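Uncharacterized protein conserved in bacteria (Streptococcus suis, PDB 4FZ4) probably binds host glycosaminoglycans, as part of a surface antigen that mediates attachment of the bacterium to host cells. Local coordinates at residues K70-D75 against S120-T125; E114-A119 against R127-R132; A4-V9 against K64-V69. All blocks are in the same frame, centred on the assembly; numbering follows the deposited sequence.

Contact 1. Residues K70-D75 against S120-T125; sequences KGDLND and SQEGAT
D75 OD1 is gripped by the backbone N of G123 and, less certainly, by a water. G123 N donates to D75 OD1 at 3.1 Å. The bond is bent, at 136°, and meets the oxygen from above the carboxylate plane. A water modelled between D75 OD1 and G123 O may add a second link, but its distance to OD1 is too short to trust. G123 has a positive phi, 51°, which favours glycine at this turn. D75 is buried and leans its CB toward the turn. Its other oxygen faces E122. The E122 chain leaves with CG opposite the backbone N (chi1 172°) and stays extended, which carries its carboxylate past D75. D75 OD2 is modelled at only 2.9 Å from E122 CG, closer than usual, so the exact fit is uncertain. D75 OD2 is also 3.2 Å from E122 OE2, and both are acceptors. Further out, D72 OD1 is 3.9 Å from E122 OE2. Three acidic groups thus gather here, and one of them may have a raised pKa. N52 gives a weak hydrogen bond to D72 OD2, and L126 packs on D75. This is an interhelical tie in an all-helical fold: an aspartate of helix 66-95 receives a backbone N-H where the chain turns into helix 123-152.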
loop_
_atom_site.group_PDB
_atom_site.type_symbol
_atom_site.label_atom_id
_atom_site.label_comp_id
_atom_site.label_asym_id
_atom_site.label_seq_id
_atom_site.Cartn_x
_atom_site.Cartn_y
_atom_site.Cartn_z
ATOM N N LYS A 70 -8.190 11.713 10.550
ATOM C CA LYS A 70 -8.278 11.883 9.106
ATOM C C LYS A 70 -6.936 11.626 8.423
ATOM O O LYS A 70 -6.838 10.797 7.520
ATOM C CB LYS A 70 -8.772 13.287 8.752
ATOM C CG LYS A 70 -9.025 13.455 7.259
ATOM C CD LYS A 70 -9.608 14.814 6.907
ATOM C CE LYS A 70 -9.886 14.904 5.407
ATOM N NZ LYS A 70 -10.430 16.232 4.999
ATOM N N GLY A 71 -5.901 12.339 8.858
ATOM C CA GLY A 71 -4.589 12.152 8.272
ATOM C C GLY A 71 -4.204 10.686 8.247
ATOM O O GLY A 71 -3.596 10.216 7.284
ATOM N N ASP A 72 -4.557 9.965 9.310
ATOM C CA ASP A 72 -4.252 8.537 9.424
ATOM C C ASP A 72 -4.951 7.743 8.326
ATOM O O ASP A 72 -4.406 6.767 7.792
ATOM C CB ASP A 72 -4.690 8.007 10.798
ATOM C CG ASP A 72 -3.659 8.273 11.884
ATOM O OD1 ASP A 72 -3.063 9.372 11.884
ATOM O OD2 ASP A 72 -3.451 7.388 12.747
ATOM N N LEU A 73 -6.168 8.156 7.999
ATOM C CA LEU A 73 -6.912 7.483 6.948
ATOM C C LEU A 73 -6.164 7.671 5.638
ATOM O O LEU A 73 -6.000 6.722 4.865
ATOM C CB LEU A 73 -8.331 8.043 6.846
ATOM C CG LEU A 73 -9.221 7.785 8.070
ATOM C CD1 LEU A 73 -10.682 8.031 7.685
ATOM C CD2 LEU A 73 -9.054 6.357 8.559
ATOM N N ASN A 74 -5.696 8.893 5.396
ATOM C CA ASN A 74 -4.933 9.189 4.187
ATOM C C ASN A 74 -3.665 8.345 4.090
ATOM O O ASN A 74 -3.351 7.814 3.029
ATOM C CB ASN A 74 -4.552 10.664 4.137
ATOM C CG ASN A 74 -5.748 11.565 3.946
ATOM O OD1 ASN A 74 -6.596 11.320 3.084
ATOM N ND2 ASN A 74 -5.819 12.624 4.741
ATOM N N ASP A 75 -2.933 8.211 5.190
ATOM C CA ASP A 75 -1.706 7.417 5.151
ATOM C C ASP A 75 -2.052 5.956 4.873
ATOM O O ASP A 75 -1.346 5.275 4.134
ATOM C CB ASP A 75 -0.925 7.533 6.469
ATOM C CG ASP A 75 -0.466 8.967 6.770
ATOM O OD1 ASP A 75 -0.455 9.819 5.849
ATOM O OD2 ASP A 75 -0.100 9.239 7.936
ATOM N N SER A 120 8.243 4.688 9.117
ATOM C CA SER A 120 8.613 5.969 9.695
ATOM C C SER A 120 8.067 7.153 8.901
ATOM O O SER A 120 8.349 8.306 9.227
ATOM C CB SER A 120 10.137 6.067 9.767
ATOM O OG SER A 120 10.717 5.813 8.495
ATOM N N GLN A 121 7.281 6.871 7.867
ATOM C CA GLN A 121 6.740 7.937 7.036
ATOM C C GLN A 121 5.252 8.221 7.201
ATOM O O GLN A 121 4.443 7.330 7.478
ATOM C CB GLN A 121 7.072 7.658 5.571
ATOM C CG GLN A 121 8.573 7.549 5.323
ATOM C CD GLN A 121 8.910 7.150 3.907
ATOM O OE1 GLN A 121 10.034 6.744 3.618
ATOM N NE2 GLN A 121 7.943 7.273 3.010
ATOM N N GLU A 122 4.908 9.490 7.017
ATOM C CA GLU A 122 3.547 9.956 7.160
ATOM C C GLU A 122 3.331 11.186 6.276
ATOM O O GLU A 122 4.282 11.740 5.725
ATOM C CB GLU A 122 3.319 10.278 8.643
ATOM C CG GLU A 122 2.020 10.960 9.002
ATOM C CD GLU A 122 1.618 10.693 10.446
ATOM O OE1 GLU A 122 2.518 10.553 11.302
ATOM O OE2 GLU A 122 0.400 10.628 10.726
ATOM N N GLY A 123 2.076 11.591 6.120
ATOM C CA GLY A 123 1.766 12.769 5.326
ATOM C C GLY A 123 2.353 12.865 3.925
ATOM O O GLY A 123 2.327 11.901 3.165
ATOM N N ALA A 124 2.877 14.042 3.586
ATOM C CA ALA A 124 3.458 14.288 2.268
ATOM C C ALA A 124 4.665 13.402 1.979
ATOM O O ALA A 124 4.877 12.988 0.844
ATOM C CB ALA A 124 3.849 15.775 2.127
ATOM N N THR A 125 5.464 13.123 3.001
ATOM C CA THR A 125 6.632 12.282 2.817
ATOM C C THR A 125 6.156 10.927 2.346
ATOM O O THR A 125 6.712 10.340 1.418
ATOM C CB THR A 125 7.386 12.069 4.131
ATOM O OG1 THR A 125 7.730 13.338 4.700
ATOM C CG2 THR A 125 8.641 11.257 3.885
HETATM O O HOH W 1 -0.264 10.431 3.451
#

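Contact 2. Residues E114-A119 against R127-R132; sequences EGKSIA and RDYVDR
I118 CG2 packs against the ring of Y129, 3.5 Å from CD2 and 3.6 Å from CE2. The methyl thus sits beside one ring bond rather than over the centre. It comes in obliquely, and the two side chains cross at about a right angle. The isoleucine torsion explains which branch does the touching. CG1 occupies the crowded position between the backbone N and the carbonyl carbon (chi1 59°). CG2 is then opposite the carbonyl carbon and is turned to the tyrosine. The Y129 side chain leaves helix 123-152 with CG opposite its own backbone N (chi1 161°), which carries the ring out to the 114-119 loop. The far end of the ring is fixed by a hydrogen bond from Y129 OH to H109 O. K116 adds a looser touch near CE1 of the ring, its CE 4.5 Å from Y129 CE1, and also comes in obliquely. Its chain bends at CG before running on to the ring. The ammonium group beyond CE has a long, weak ion pair with E133. The loop has its own internal brace. S117 points its CB away from the helix, and its OG accepts from A119 N at 3.1 Å, an ST turn. The same OG is hydrogen-bonded to Y37 OH on helix 36-55. I118 N bonds to Q112 OE1. V82 and L126 also pack on the I118 side chain. Between the two segments the contact is apolar: a methyl group on a ring, with only a lysine methylene added. It implies shape fitting without directional bonds. The direction comes from the polar groups around it, which hold the loop backbone and the tyrosine hydroxyl in place.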
loop_
_atom_site.group_PDB
_atom_site.type_symbol
_atom_site.label_atom_id
_atom_site.label_comp_id
_atom_site.label_asym_id
_atom_site.label_seq_id
_atom_site.Cartn_x
_atom_site.Cartn_y
_atom_site.Cartn_z
ATOM N N GLU A 114 13.815 -2.803 7.877
ATOM C CA GLU A 114 14.044 -1.915 9.008
ATOM C C GLU A 114 14.982 -0.833 8.491
ATOM O O GLU A 114 16.025 -1.125 7.901
ATOM C CB GLU A 114 14.677 -2.678 10.177
ATOM C CG GLU A 114 14.607 -1.958 11.541
ATOM C CD GLU A 114 15.615 -0.841 11.686
ATOM O OE1 GLU A 114 16.804 -1.071 11.376
ATOM O OE2 GLU A 114 15.225 0.265 12.122
ATOM N N GLY A 115 14.598 0.419 8.702
ATOM C CA GLY A 115 15.398 1.527 8.214
ATOM C C GLY A 115 14.739 2.077 6.964
ATOM O O GLY A 115 14.213 3.189 6.976
ATOM N N LYS A 116 14.743 1.286 5.893
ATOM C CA LYS A 116 14.142 1.685 4.621
ATOM C C LYS A 116 12.725 1.135 4.445
ATOM O O LYS A 116 12.509 0.186 3.687
ATOM C CB LYS A 116 15.023 1.218 3.448
ATOM C CG LYS A 116 14.429 1.453 2.046
ATOM C CD LYS A 116 14.355 2.935 1.674
ATOM C CE LYS A 116 13.570 3.170 0.371
ATOM N NZ LYS A 116 14.140 2.524 -0.866
ATOM N N SER A 117 11.766 1.725 5.155
ATOM C CA SER A 117 10.363 1.316 5.057
ATOM C C SER A 117 9.486 2.537 5.288
ATOM O O SER A 117 9.967 3.576 5.731
ATOM C CB SER A 117 10.016 0.266 6.107
ATOM O OG SER A 117 9.889 0.865 7.384
ATOM N N ILE A 118 8.198 2.422 4.988
ATOM C CA ILE A 118 7.297 3.541 5.203
ATOM C C ILE A 118 6.723 3.474 6.609
ATOM O O ILE A 118 5.673 4.047 6.881
ATOM C CB ILE A 118 6.128 3.555 4.194
ATOM C CG1 ILE A 118 5.317 2.258 4.304
ATOM C CG2 ILE A 118 6.671 3.768 2.778
ATOM C CD1 ILE A 118 4.079 2.235 3.414
ATOM N N ALA A 119 7.412 2.765 7.498
ATOM C CA ALA A 119 6.952 2.654 8.880
ATOM C C ALA A 119 7.210 3.992 9.571
ATOM O O ALA A 119 6.485 4.394 10.474
ATOM C CB ALA A 119 7.706 1.532 9.603
ATOM N N ARG A 127 3.112 10.012 0.900
ATOM C CA ARG A 127 2.544 10.000 -0.445
ATOM C C ARG A 127 3.606 10.185 -1.521
ATOM O O ARG A 127 3.523 9.595 -2.602
ATOM C CB ARG A 127 1.444 11.065 -0.607
ATOM C CG ARG A 127 1.674 12.390 0.097
ATOM C CD ARG A 127 0.581 13.402 -0.294
ATOM N NE ARG A 127 0.497 14.531 0.637
ATOM C CZ ARG A 127 -0.204 14.526 1.771
ATOM N NH1 ARG A 127 -0.900 13.446 2.122
ATOM N NH2 ARG A 127 -0.191 15.590 2.570
ATOM N N ASP A 128 4.615 10.990 -1.217
ATOM C CA ASP A 128 5.690 11.246 -2.168
ATOM C C ASP A 128 6.361 9.939 -2.610
ATOM O O ASP A 128 6.402 9.620 -3.806
ATOM C CB ASP A 128 6.722 12.177 -1.531
ATOM C CG ASP A 128 7.710 12.733 -2.538
ATOM O OD1 ASP A 128 8.476 11.947 -3.134
ATOM O OD2 ASP A 128 7.714 13.967 -2.729
ATOM N N TYR A 129 6.882 9.188 -1.642
ATOM C CA TYR A 129 7.553 7.924 -1.932
ATOM C C TYR A 129 6.648 6.951 -2.667
ATOM O O TYR A 129 7.098 6.228 -3.548
ATOM C CB TYR A 129 8.042 7.245 -0.647
ATOM C CG TYR A 129 8.313 5.764 -0.841
ATOM C CD1 TYR A 129 9.480 5.318 -1.470
ATOM C CD2 TYR A 129 7.374 4.812 -0.440
ATOM C CE1 TYR A 129 9.701 3.951 -1.699
ATOM C CE2 TYR A 129 7.580 3.458 -0.659
ATOM C CZ TYR A 129 8.745 3.029 -1.293
ATOM O OH TYR A 129 8.927 1.680 -1.535
ATOM N N VAL A 130 5.373 6.922 -2.293
ATOM C CA VAL A 130 4.441 6.003 -2.931
ATOM C C VAL A 130 4.024 6.435 -4.334
ATOM O O VAL A 130 4.063 5.638 -5.269
ATOM C CB VAL A 130 3.172 5.824 -2.087
ATOM C CG1 VAL A 130 2.229 4.829 -2.774
ATOM C CG2 VAL A 130 3.542 5.350 -0.688
ATOM N N ASP A 131 3.622 7.691 -4.490
ATOM C CA ASP A 131 3.192 8.164 -5.800
ATOM C C ASP A 131 4.353 8.326 -6.760
ATOM O O ASP A 131 4.160 8.379 -7.970
ATOM C CB ASP A 131 2.434 9.491 -5.690
ATOM C CG ASP A 131 1.031 9.323 -5.112
ATOM O OD1 ASP A 131 0.468 8.212 -5.206
ATOM O OD2 ASP A 131 0.478 10.309 -4.580
ATOM N N ARG A 132 5.562 8.400 -6.222
ATOM C CA ARG A 132 6.727 8.564 -7.067
ATOM C C ARG A 132 7.639 7.359 -7.108
ATOM O O ARG A 132 7.440 6.463 -7.917
ATOM C CB ARG A 132 7.514 9.800 -6.637
ATOM C CG ARG A 132 6.841 11.089 -7.046
ATOM C CD ARG A 132 7.648 12.295 -6.622
ATOM N NE ARG A 132 7.146 13.513 -7.250
ATOM C CZ ARG A 132 7.276 13.802 -8.542
ATOM N NH1 ARG A 132 7.901 12.961 -9.359
ATOM N NH2 ARG A 132 6.771 14.932 -9.018
#

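Contact 3. Residues A4-V9 against K64-V69; sequences AKVEEV and KFFHKV
F66, in the first turn of helix 66-95, inserts its ring against helix 3-23 of the all-helical fold. It is buried, and K5, V6 and V9 meet it from different sides. The tight part is the pair K5 and V9. K5 CE lies over the centre of one face, 3.4 Å from the centroid of the F66 ring, a CH-pi contact. The K5 chain is fully extended, with CG opposite the backbone N (chi1 172°), and so it runs across the face. K5 CG also comes within 3.6 Å of F66 CZ. The K5 and F66 side chains run antiparallel, each reaching past the other toward the opposite helix. V9 CG2 approaches the ring obliquely and reaches F66 CZ at 3.4 Å. This branch is the one beside the V9 backbone N, opposite the carbonyl carbon. K5 O lies at the ring edge, in its plane. The looser part is at V6, which is partly exposed. Its CG1 stands at the ring edge, near the ring plane, 4.2 Å from F66 CE1. K5 packs closely though it too is partly exposed, whereas V9 and F66 are buried. Residues of the loop before helix 66-95 close in around the group: M59 touches F66, A56 touches V9 and A61 touches V6. The lysine ammonium has two roles. K5 NZ donates a hydrogen bond to A61 O in that loop, and it also makes a cation-pi contact, standing 4.2 Å from the F66 ring centroid and 11° off the ring normal.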
loop_
_atom_site.group_PDB
_atom_site.type_symbol
_atom_site.label_atom_id
_atom_site.label_comp_id
_atom_site.label_asym_id
_atom_site.label_seq_id
_atom_site.Cartn_x
_atom_site.Cartn_y
_atom_site.Cartn_z
ATOM N N ALA A 4 -20.875 18.707 5.661
ATOM C CA ALA A 4 -20.108 18.412 4.459
ATOM C C ALA A 4 -18.725 17.926 4.875
ATOM O O ALA A 4 -18.023 17.266 4.106
ATOM C CB ALA A 4 -19.990 19.665 3.599
ATOM N N LYS A 5 -18.358 18.257 6.108
ATOM C CA LYS A 5 -17.071 17.884 6.686
ATOM C C LYS A 5 -17.026 16.413 7.103
ATOM O O LYS A 5 -16.085 15.697 6.761
ATOM C CB LYS A 5 -16.780 18.778 7.899
ATOM C CG LYS A 5 -15.565 18.379 8.729
ATOM C CD LYS A 5 -15.497 19.203 10.013
ATOM C CE LYS A 5 -14.363 18.754 10.924
ATOM N NZ LYS A 5 -14.325 19.529 12.199
ATOM N N VAL A 6 -18.042 15.969 7.842
ATOM C CA VAL A 6 -18.098 14.587 8.317
ATOM C C VAL A 6 -18.334 13.568 7.203
ATOM O O VAL A 6 -17.787 12.465 7.239
ATOM C CB VAL A 6 -19.201 14.398 9.384
ATOM C CG1 VAL A 6 -18.897 15.248 10.614
ATOM C CG2 VAL A 6 -20.558 14.754 8.800
ATOM N N GLU A 7 -19.157 13.927 6.224
ATOM C CA GLU A 7 -19.429 13.021 5.119
ATOM C C GLU A 7 -18.168 12.876 4.294
ATOM O O GLU A 7 -17.898 11.817 3.723
ATOM C CB GLU A 7 -20.570 13.550 4.259
ATOM C CG GLU A 7 -21.932 13.098 4.745
ATOM C CD GLU A 7 -22.039 11.584 4.827
ATOM O OE1 GLU A 7 -21.779 10.915 3.804
ATOM O OE2 GLU A 7 -22.381 11.061 5.912
ATOM N N GLU A 8 -17.399 13.955 4.245
ATOM C CA GLU A 8 -16.139 13.970 3.521
ATOM C C GLU A 8 -15.334 12.785 4.053
ATOM O O GLU A 8 -14.592 12.129 3.320
ATOM C CB GLU A 8 -15.409 15.278 3.816
ATOM C CG GLU A 8 -14.214 15.560 2.935
ATOM C CD GLU A 8 -13.442 16.785 3.397
ATOM O OE1 GLU A 8 -12.646 17.327 2.596
ATOM O OE2 GLU A 8 -13.629 17.199 4.566
ATOM N N VAL A 9 -15.510 12.514 5.341
ATOM C CA VAL A 9 -14.826 11.420 6.018
ATOM C C VAL A 9 -15.445 10.055 5.722
ATOM O O VAL A 9 -14.744 9.134 5.297
ATOM C CB VAL A 9 -14.827 11.641 7.542
ATOM C CG1 VAL A 9 -14.138 10.486 8.245
ATOM C CG2 VAL A 9 -14.131 12.944 7.865
ATOM N N LYS A 64 -11.750 16.381 18.840
ATOM C CA LYS A 64 -10.464 17.043 19.014
ATOM C C LYS A 64 -9.446 16.417 18.088
ATOM O O LYS A 64 -8.606 17.098 17.503
ATOM C CB LYS A 64 -9.971 16.908 20.454
ATOM C CG LYS A 64 -8.615 17.559 20.684
ATOM C CD LYS A 64 -8.188 17.482 22.140
ATOM C CE LYS A 64 -6.928 18.305 22.387
ATOM N NZ LYS A 64 -5.759 17.801 21.615
ATOM N N PHE A 65 -9.544 15.102 17.955
ATOM C CA PHE A 65 -8.636 14.346 17.122
ATOM C C PHE A 65 -9.199 14.055 15.737
ATOM O O PHE A 65 -8.745 13.141 15.053
ATOM C CB PHE A 65 -8.294 13.066 17.845
ATOM C CG PHE A 65 -7.691 13.295 19.194
ATOM C CD1 PHE A 65 -6.359 13.690 19.318
ATOM C CD2 PHE A 65 -8.448 13.121 20.347
ATOM C CE1 PHE A 65 -5.792 13.906 20.564
ATOM C CE2 PHE A 65 -7.888 13.336 21.609
ATOM C CZ PHE A 65 -6.558 13.729 21.717
ATOM N N PHE A 66 -10.174 14.852 15.321
ATOM C CA PHE A 66 -10.806 14.687 14.017
ATOM C C PHE A 66 -9.758 14.733 12.901
ATOM O O PHE A 66 -9.760 13.900 11.997
ATOM C CB PHE A 66 -11.849 15.794 13.808
ATOM C CG PHE A 66 -12.688 15.626 12.565
ATOM C CD1 PHE A 66 -14.053 15.377 12.662
ATOM C CD2 PHE A 66 -12.119 15.737 11.300
ATOM C CE1 PHE A 66 -14.841 15.242 11.518
ATOM C CE2 PHE A 66 -12.895 15.604 10.145
ATOM C CZ PHE A 66 -14.258 15.357 10.256
ATOM N N HIS A 67 -8.869 15.717 12.972
ATOM C CA HIS A 67 -7.819 15.890 11.979
ATOM C C HIS A 67 -6.803 14.747 12.053
ATOM O O HIS A 67 -6.357 14.232 11.028
ATOM C CB HIS A 67 -7.113 17.234 12.201
ATOM C CG HIS A 67 -6.473 17.365 13.550
ATOM N ND1 HIS A 67 -7.200 17.548 14.708
ATOM C CD2 HIS A 67 -5.174 17.295 13.930
ATOM C CE1 HIS A 67 -6.377 17.582 15.741
ATOM N NE2 HIS A 67 -5.142 17.430 15.297
ATOM N N LYS A 68 -6.433 14.361 13.268
ATOM C CA LYS A 68 -5.478 13.275 13.458
ATOM C C LYS A 68 -6.000 11.985 12.833
ATOM O O LYS A 68 -5.285 11.307 12.092
ATOM C CB LYS A 68 -5.221 13.054 14.948
ATOM C CG LYS A 68 -4.344 14.123 15.586
ATOM C CD LYS A 68 -2.948 14.100 14.978
ATOM C CE LYS A 68 -2.111 15.264 15.461
ATOM N NZ LYS A 68 -0.778 15.284 14.795
ATOM N N VAL A 69 -7.249 11.648 13.139
ATOM C CA VAL A 69 -7.860 10.444 12.598
ATOM C C VAL A 69 -7.932 10.519 11.077
ATOM O O VAL A 69 -7.745 9.512 10.391
ATOM C CB VAL A 69 -9.284 10.217 13.187
ATOM C CG1 VAL A 69 -10.010 9.123 12.411
ATOM C CG2 VAL A 69 -9.175 9.810 14.658
#

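How the contacts relate
From the N terminus, contact 3 comes first. It closes a loop of 54 residues that holds most of helix 3-23 and all of helix 36-55, and ties helix 3-23 to the start of helix 66-95. Contact 1 opens a residue later and joins that helix to the start of helix 123-152. Contact 2 opens inside this loop, at 114-119, and closes beyond it at 127-132, so contacts 1 and 2 cross. Its own loop is only seven residues and folds the chain after helix 100-110 back onto helix 123-152. Q121 packs on Y129 between them. Contacts 1 and 3 meet through L73 and V9, with a weak ion pair between K70 and E8. Contacts 2 and 3 do not touch.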